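Local atomic coordinates of probable AP endonuclease (African swine fever virus, PDB entry 6KI3), a protein that probably cleaves DNA on the 5' side of abasic sites and trims mismatched 3' ends as a zinc-dependent repair nuclease. Residues A47-A52 with L78-H83; N199-W204 with Y260-Y265. All blocks are in the same frame, centred on the assembly; numbering follows the deposited sequence.

In the fold
Contacts 1 and 2 illustrate how a TIM barrel divides its labour between an inner sheet and an outer layer of helices. Contact 1 joins two neighbouring parallel strands by backbone hydrogen bonds and carries H83, a zinc ligand, up against the bound DNA. Contact 2 joins helices 198-209 and 258-269 on the outside of the barrel, where small apolar groups, a sulphur and aromatic rings do the work. Both are largely buried, but contact 1 is central, its centre about 9 Å from the centre of the chain, whereas the centre of contact 2 lies about 18 Å out, with polar, more exposed residues flanking it. They share no element and do not touch, their centres being about 25 Å apart.

Contact 1 of 2, residues A47-A52 with L78-H83; sequences AQVFIA and LWVVAH. With ZN (zinc ion), chain K; nucleotides of chain C.
H83 binds zinc through NE2 at 2.2 Å, while OP1 of the abasic-site analogue 3DR1 of chain C binds it at 2.0 Å; H120 and E147 complete the site. The imidazole reaches the metal with CG anti to the backbone N (chi1 -165°). F50 lies alongside, its CZ over one face of the H83 ring and its CE1 3.4 Å from H83 ND1, the two planes inclined at 53°. Further round the ring, F50 CE2 stands 3.5 Å from C2' of 3DR1 of chain C. At the edge of the imidazole, Q48 NE2 approaches H83 CD2 to 3.7 Å, its amide plane 80° from the ring. The extended Q48 chain is hydrogen-bonded to H223 NE2 through OE1 and to E276 OE1 through NE2, both zinc ligands. Behind them, in the parallel ladder, V49 N donates to V81 O and V49 O receives H83 N at 2.9 Å, fixing the ligand's backbone. On the other, apolar face of the sheet V49 CG2 meets V80 CG1 at 4.1 Å. Strands 46-49 and 79-83, a beta-alpha-beta unit with helix 63-76, lie between strands 6-10 and 116-120, and helix 25-39 packs on A47 and V49.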
loop_
_atom_site.group_PDB
_atom_site.type_symbol
_atom_site.label_atom_id
_atom_site.label_comp_id
_atom_site.label_asym_id
_atom_site.label_seq_id
_atom_site.Cartn_x
_atom_site.Cartn_y
_atom_site.Cartn_z
ATOM N N ALA A 47 1.263 -1.636 -9.224
ATOM C CA ALA A 47 -0.192 -1.636 -9.155
ATOM C C ALA A 47 -0.607 -2.392 -7.901
ATOM O O ALA A 47 0.178 -3.152 -7.327
ATOM C CB ALA A 47 -0.823 -2.270 -10.399
ATOM N N GLN A 48 -1.814 -2.142 -7.448
ATOM C CA GLN A 48 -2.418 -2.814 -6.317
ATOM C C GLN A 48 -3.836 -3.331 -6.641
ATOM O O GLN A 48 -4.614 -2.646 -7.218
ATOM C CB GLN A 48 -2.417 -1.930 -5.086
ATOM C CG GLN A 48 -3.006 -2.583 -3.861
ATOM C CD GLN A 48 -2.910 -1.717 -2.622
ATOM O OE1 GLN A 48 -1.904 -1.674 -1.978
ATOM N NE2 GLN A 48 -3.958 -1.043 -2.310
ATOM N N VAL A 49 -4.146 -4.548 -6.254
ATOM C CA VAL A 49 -5.442 -5.149 -6.540
ATOM C C VAL A 49 -5.915 -5.939 -5.329
ATOM O O VAL A 49 -5.134 -6.311 -4.451
ATOM C CB VAL A 49 -5.400 -6.073 -7.779
ATOM C CG1 VAL A 49 -5.187 -5.267 -9.052
ATOM C CG2 VAL A 49 -4.311 -7.125 -7.619
ATOM N N PHE A 50 -7.223 -6.187 -5.292
ATOM C CA PHE A 50 -7.822 -7.153 -4.380
ATOM C C PHE A 50 -8.014 -8.462 -5.134
ATOM O O PHE A 50 -8.743 -8.505 -6.130
ATOM C CB PHE A 50 -9.170 -6.666 -3.843
ATOM C CG PHE A 50 -9.073 -5.552 -2.843
ATOM C CD1 PHE A 50 -8.572 -5.781 -1.572
ATOM C CD2 PHE A 50 -9.519 -4.279 -3.160
ATOM C CE1 PHE A 50 -8.493 -4.757 -0.646
ATOM C CE2 PHE A 50 -9.445 -3.253 -2.240
ATOM C CZ PHE A 50 -8.932 -3.491 -0.980
ATOM N N ILE A 51 -7.355 -9.529 -4.670
ATOM C CA ILE A 51 -7.659 -10.860 -5.189
ATOM C C ILE A 51 -8.744 -11.547 -4.374
ATOM O O ILE A 51 -9.234 -12.611 -4.783
ATOM C CB ILE A 51 -6.406 -11.756 -5.239
ATOM C CG1 ILE A 51 -5.904 -12.060 -3.826
ATOM C CG2 ILE A 51 -5.317 -11.102 -6.075
ATOM C CD1 ILE A 51 -4.663 -12.926 -3.796
ATOM N N ALA A 52 -9.139 -10.970 -3.241
ATOM C CA ALA A 52 -10.194 -11.521 -2.408
ATOM C C ALA A 52 -10.884 -10.380 -1.675
ATOM O O ALA A 52 -10.306 -9.310 -1.468
ATOM C CB ALA A 52 -9.648 -12.551 -1.412
ATOM N N LEU A 78 5.635 -5.829 -14.125
ATOM C CA LEU A 78 4.922 -5.031 -13.139
ATOM C C LEU A 78 5.186 -5.548 -11.733
ATOM O O LEU A 78 5.219 -6.759 -11.498
ATOM C CB LEU A 78 3.419 -5.047 -13.420
ATOM C CG LEU A 78 2.893 -4.062 -14.463
ATOM C CD1 LEU A 78 1.425 -4.326 -14.750
ATOM C CD2 LEU A 78 3.095 -2.634 -13.985
ATOM N N TRP A 79 5.375 -4.620 -10.797
ATOM C CA TRP A 79 5.459 -4.956 -9.378
ATOM C C TRP A 79 4.056 -4.822 -8.803
ATOM O O TRP A 79 3.615 -3.724 -8.459
ATOM C CB TRP A 79 6.450 -4.053 -8.656
ATOM C CG TRP A 79 6.821 -4.543 -7.288
ATOM C CD1 TRP A 79 7.918 -5.284 -6.955
ATOM C CD2 TRP A 79 6.095 -4.333 -6.070
ATOM N NE1 TRP A 79 7.920 -5.547 -5.607
ATOM C CE2 TRP A 79 6.812 -4.975 -5.040
ATOM C CE3 TRP A 79 4.910 -3.664 -5.749
ATOM C CZ2 TRP A 79 6.382 -4.969 -3.715
ATOM C CZ3 TRP A 79 4.486 -3.659 -4.433
ATOM C CH2 TRP A 79 5.219 -4.307 -3.432
ATOM N N VAL A 80 3.346 -5.938 -8.708
ATOM C CA VAL A 80 1.962 -5.946 -8.250
ATOM C C VAL A 80 1.915 -6.461 -6.820
ATOM O O VAL A 80 2.565 -7.458 -6.481
ATOM C CB VAL A 80 1.076 -6.800 -9.177
ATOM C CG1 VAL A 80 -0.384 -6.691 -8.765
ATOM C CG2 VAL A 80 1.263 -6.373 -10.625
ATOM N N VAL A 81 1.154 -5.772 -5.977
ATOM C CA VAL A 81 0.912 -6.199 -4.607
ATOM C C VAL A 81 -0.589 -6.374 -4.430
ATOM O O VAL A 81 -1.395 -5.652 -5.027
ATOM C CB VAL A 81 1.488 -5.200 -3.576
ATOM C CG1 VAL A 81 0.768 -3.858 -3.649
ATOM C CG2 VAL A 81 1.432 -5.776 -2.166
ATOM N N ALA A 82 -0.964 -7.363 -3.630
ATOM C CA ALA A 82 -2.361 -7.625 -3.320
ATOM C C ALA A 82 -2.687 -7.032 -1.958
ATOM O O ALA A 82 -1.918 -7.192 -1.005
ATOM C CB ALA A 82 -2.656 -9.126 -3.330
ATOM N N HIS A 83 -3.813 -6.333 -1.871
ATOM C CA HIS A 83 -4.302 -5.843 -0.591
ATOM C C HIS A 83 -5.209 -6.901 0.018
ATOM O O HIS A 83 -6.126 -7.398 -0.644
ATOM C CB HIS A 83 -5.052 -4.521 -0.754
ATOM C CG HIS A 83 -5.268 -3.787 0.533
ATOM N ND1 HIS A 83 -5.923 -4.346 1.610
ATOM C CD2 HIS A 83 -4.918 -2.536 0.917
ATOM C CE1 HIS A 83 -5.964 -3.473 2.600
ATOM N NE2 HIS A 83 -5.362 -2.366 2.205
HETATM ZN ZN ZN K . -4.899 -0.610 3.383
ATOM O "O5'" 3DR C 1 -7.257 2.031 1.618
ATOM P P 3DR C 1 -6.739 1.977 3.141
ATOM O OP1 3DR C 1 -6.586 0.502 3.418
ATOM O OP2 3DR C 1 -5.444 2.747 3.093
ATOM O OP3 3DR C 1 -7.841 2.637 3.934
ATOM C "C2'" 3DR C 1 -8.508 0.148 -2.169
ATOM C "C5'" 3DR C 1 -8.224 1.104 1.132
ATOM C "C4'" 3DR C 1 -8.693 1.581 -0.237
ATOM O "O4'" 3DR C 1 -7.558 1.983 -1.005
ATOM C "C1'" 3DR C 1 -7.527 1.308 -2.263
ATOM C "C3'" 3DR C 1 -9.416 0.490 -1.007
ATOM O "O3'" 3DR C 1 -10.639 1.018 -1.523
#

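Contact 2 of 2, residues N199-W204 with Y260-Y265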
loop_
_atom_site.group_PDB
_atom_site.type_symbol
_atom_site.label_atom_id
_atom_site.label_comp_id
_atom_site.label_asym_id
_atom_site.label_seq_id
_atom_site.Cartn_x
_atom_site.Cartn_y
_atom_site.Cartn_z
ATOM N N ASN A 199 10.709 19.413 6.044
ATOM C CA ASN A 199 11.442 19.059 7.254
ATOM C C ASN A 199 10.639 18.103 8.128
ATOM O O ASN A 199 11.210 17.206 8.760
ATOM C CB ASN A 199 11.810 20.323 8.031
ATOM C CG ASN A 199 12.835 20.064 9.117
ATOM O OD1 ASN A 199 14.032 19.962 8.845
ATOM N ND2 ASN A 199 12.373 19.963 10.358
ATOM N N ASP A 200 9.316 18.280 8.177
ATOM C CA ASP A 200 8.476 17.384 8.968
ATOM C C ASP A 200 8.578 15.948 8.469
ATOM O O ASP A 200 8.658 15.008 9.269
ATOM C CB ASP A 200 7.023 17.859 8.939
ATOM C CG ASP A 200 6.825 19.191 9.638
ATOM O OD1 ASP A 200 7.649 19.539 10.513
ATOM O OD2 ASP A 200 5.843 19.891 9.314
ATOM N N ALA A 201 8.578 15.759 7.149
ATOM C CA ALA A 201 8.749 14.424 6.588
ATOM C C ALA A 201 10.199 13.964 6.674
ATOM O O ALA A 201 10.462 12.786 6.946
ATOM C CB ALA A 201 8.268 14.397 5.137
ATOM N N GLY A 202 11.145 14.877 6.449
ATOM C CA GLY A 202 12.550 14.501 6.486
ATOM C C GLY A 202 12.986 13.986 7.843
ATOM O O GLY A 202 13.769 13.037 7.935
ATOM N N GLN A 203 12.490 14.604 8.917
ATOM C CA GLN A 203 12.818 14.125 10.256
ATOM C C GLN A 203 12.233 12.741 10.502
ATOM O O GLN A 203 12.904 11.867 11.063
ATOM C CB GLN A 203 12.316 15.116 11.305
ATOM N N TRP A 204 10.985 12.520 10.081
ATOM C CA TRP A 204 10.361 11.212 10.253
ATOM C C TRP A 204 11.039 10.158 9.385
ATOM O O TRP A 204 11.274 9.032 9.838
ATOM C CB TRP A 204 8.870 11.304 9.926
ATOM C CG TRP A 204 8.068 10.106 10.343
ATOM C CD1 TRP A 204 7.448 9.914 11.543
ATOM C CD2 TRP A 204 7.790 8.941 9.557
ATOM N NE1 TRP A 204 6.805 8.701 11.555
ATOM C CE2 TRP A 204 6.999 8.083 10.347
ATOM C CE3 TRP A 204 8.134 8.539 8.262
ATOM C CZ2 TRP A 204 6.548 6.848 9.887
ATOM C CZ3 TRP A 204 7.686 7.311 7.807
ATOM C CH2 TRP A 204 6.902 6.480 8.619
ATOM N N TYR A 260 7.277 15.555 -1.483
ATOM C CA TYR A 260 8.491 15.522 -2.293
ATOM C C TYR A 260 9.642 14.862 -1.547
ATOM O O TYR A 260 10.497 14.221 -2.169
ATOM C CB TYR A 260 8.883 16.933 -2.730
ATOM C CG TYR A 260 10.188 16.977 -3.492
ATOM C CD1 TYR A 260 10.314 16.345 -4.721
ATOM C CD2 TYR A 260 11.293 17.643 -2.981
ATOM C CE1 TYR A 260 11.503 16.378 -5.423
ATOM C CE2 TYR A 260 12.487 17.682 -3.675
ATOM C CZ TYR A 260 12.587 17.048 -4.897
ATOM O OH TYR A 260 13.772 17.082 -5.594
ATOM N N CYS A 261 9.679 15.000 -0.221
ATOM C CA CYS A 261 10.676 14.276 0.560
ATOM C C CYS A 261 10.397 12.777 0.544
ATOM O O CYS A 261 11.331 11.967 0.536
ATOM C CB CYS A 261 10.710 14.807 1.992
ATOM S SG CYS A 261 12.009 14.082 3.019
ATOM N N PHE A 262 9.118 12.391 0.542
ATOM C CA PHE A 262 8.776 10.980 0.394
ATOM C C PHE A 262 9.155 10.467 -0.990
ATOM O O PHE A 262 9.587 9.318 -1.134
ATOM C CB PHE A 262 7.283 10.763 0.653
ATOM C CG PHE A 262 6.923 10.660 2.110
ATOM C CD1 PHE A 262 7.017 9.449 2.776
ATOM C CD2 PHE A 262 6.481 11.770 2.811
ATOM C CE1 PHE A 262 6.685 9.348 4.115
ATOM C CE2 PHE A 262 6.146 11.676 4.150
ATOM C CZ PHE A 262 6.248 10.463 4.802
ATOM N N VAL A 263 9.003 11.304 -2.018
ATOM C CA VAL A 263 9.355 10.891 -3.372
ATOM C C VAL A 263 10.859 10.665 -3.489
ATOM O O VAL A 263 11.309 9.744 -4.181
ATOM C CB VAL A 263 8.851 11.930 -4.391
ATOM C CG1 VAL A 263 9.325 11.584 -5.795
ATOM C CG2 VAL A 263 7.334 12.015 -4.347
ATOM N N GLU A 264 11.656 11.489 -2.806
ATOM C CA GLU A 264 13.107 11.336 -2.871
ATOM C C GLU A 264 13.561 10.054 -2.183
ATOM O O GLU A 264 14.478 9.378 -2.665
ATOM C CB GLU A 264 13.792 12.554 -2.252
ATOM C CG GLU A 264 13.725 13.809 -3.112
ATOM C CD GLU A 264 14.389 15.004 -2.453
ATOM O OE1 GLU A 264 14.342 15.100 -1.207
ATOM O OE2 GLU A 264 14.965 15.844 -3.177
ATOM N N TYR A 265 12.940 9.702 -1.054
ATOM C CA TYR A 265 13.280 8.448 -0.390
ATOM C C TYR A 265 12.846 7.251 -1.226
ATOM O O TYR A 265 13.579 6.260 -1.329
ATOM C CB TYR A 265 12.643 8.398 1.000
ATOM C CG TYR A 265 12.735 7.049 1.681
ATOM C CD1 TYR A 265 11.753 6.084 1.496
ATOM C CD2 TYR A 265 13.799 6.743 2.519
ATOM C CE1 TYR A 265 11.834 4.854 2.114
ATOM C CE2 TYR A 265 13.883 5.514 3.145
ATOM C CZ TYR A 265 12.899 4.574 2.938
ATOM O OH TYR A 265 12.974 3.348 3.555
#
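Helices 198-209 and 258-269 run side by side in the same general direction, their axes approaching to 9.0 Å and inclined at 37° over these turns. The tightest spot is at G202, whose CA comes to 6.2 Å from the CA of C261. With no side chain on the glycine, the sulphur lies directly against its backbone: C261 SG, anti to its own backbone N (chi1 -175°), is 3.5 Å from G202 CA. One residue back, A201 turns its methyl toward the second helix and fits against two neighbours at once, with its CB 4.0 Å from C261 CB and 3.6 Å from F262 CE2. The phenyl ring of F262 thus reaches across the groove and meets this methyl obliquely. Packing slackens beyond the ring, where F262 CE1 and W204 CZ3 are 4.3 Å apart. The indole also has partners outside the pair: NE1 is hydrogen-bonded to S159 O, and M161 and I164 of helix 161-174 touch the W204 side chain.

The outer side is looser and polar. The CB atoms of N199 and Q203 leave the backbone away from the partner helix, and Q203 is modelled no further than CB. On the side away from W204, E264 OE1 hydrogen-bonds Y198 OH at the start of helix 198-209, a polar link between the helices. The two helices lie next to each other in the outer layer of the xylose isomerase-like TIM barrel, over the adjacent strands 220-227 and 272-275 that follow them.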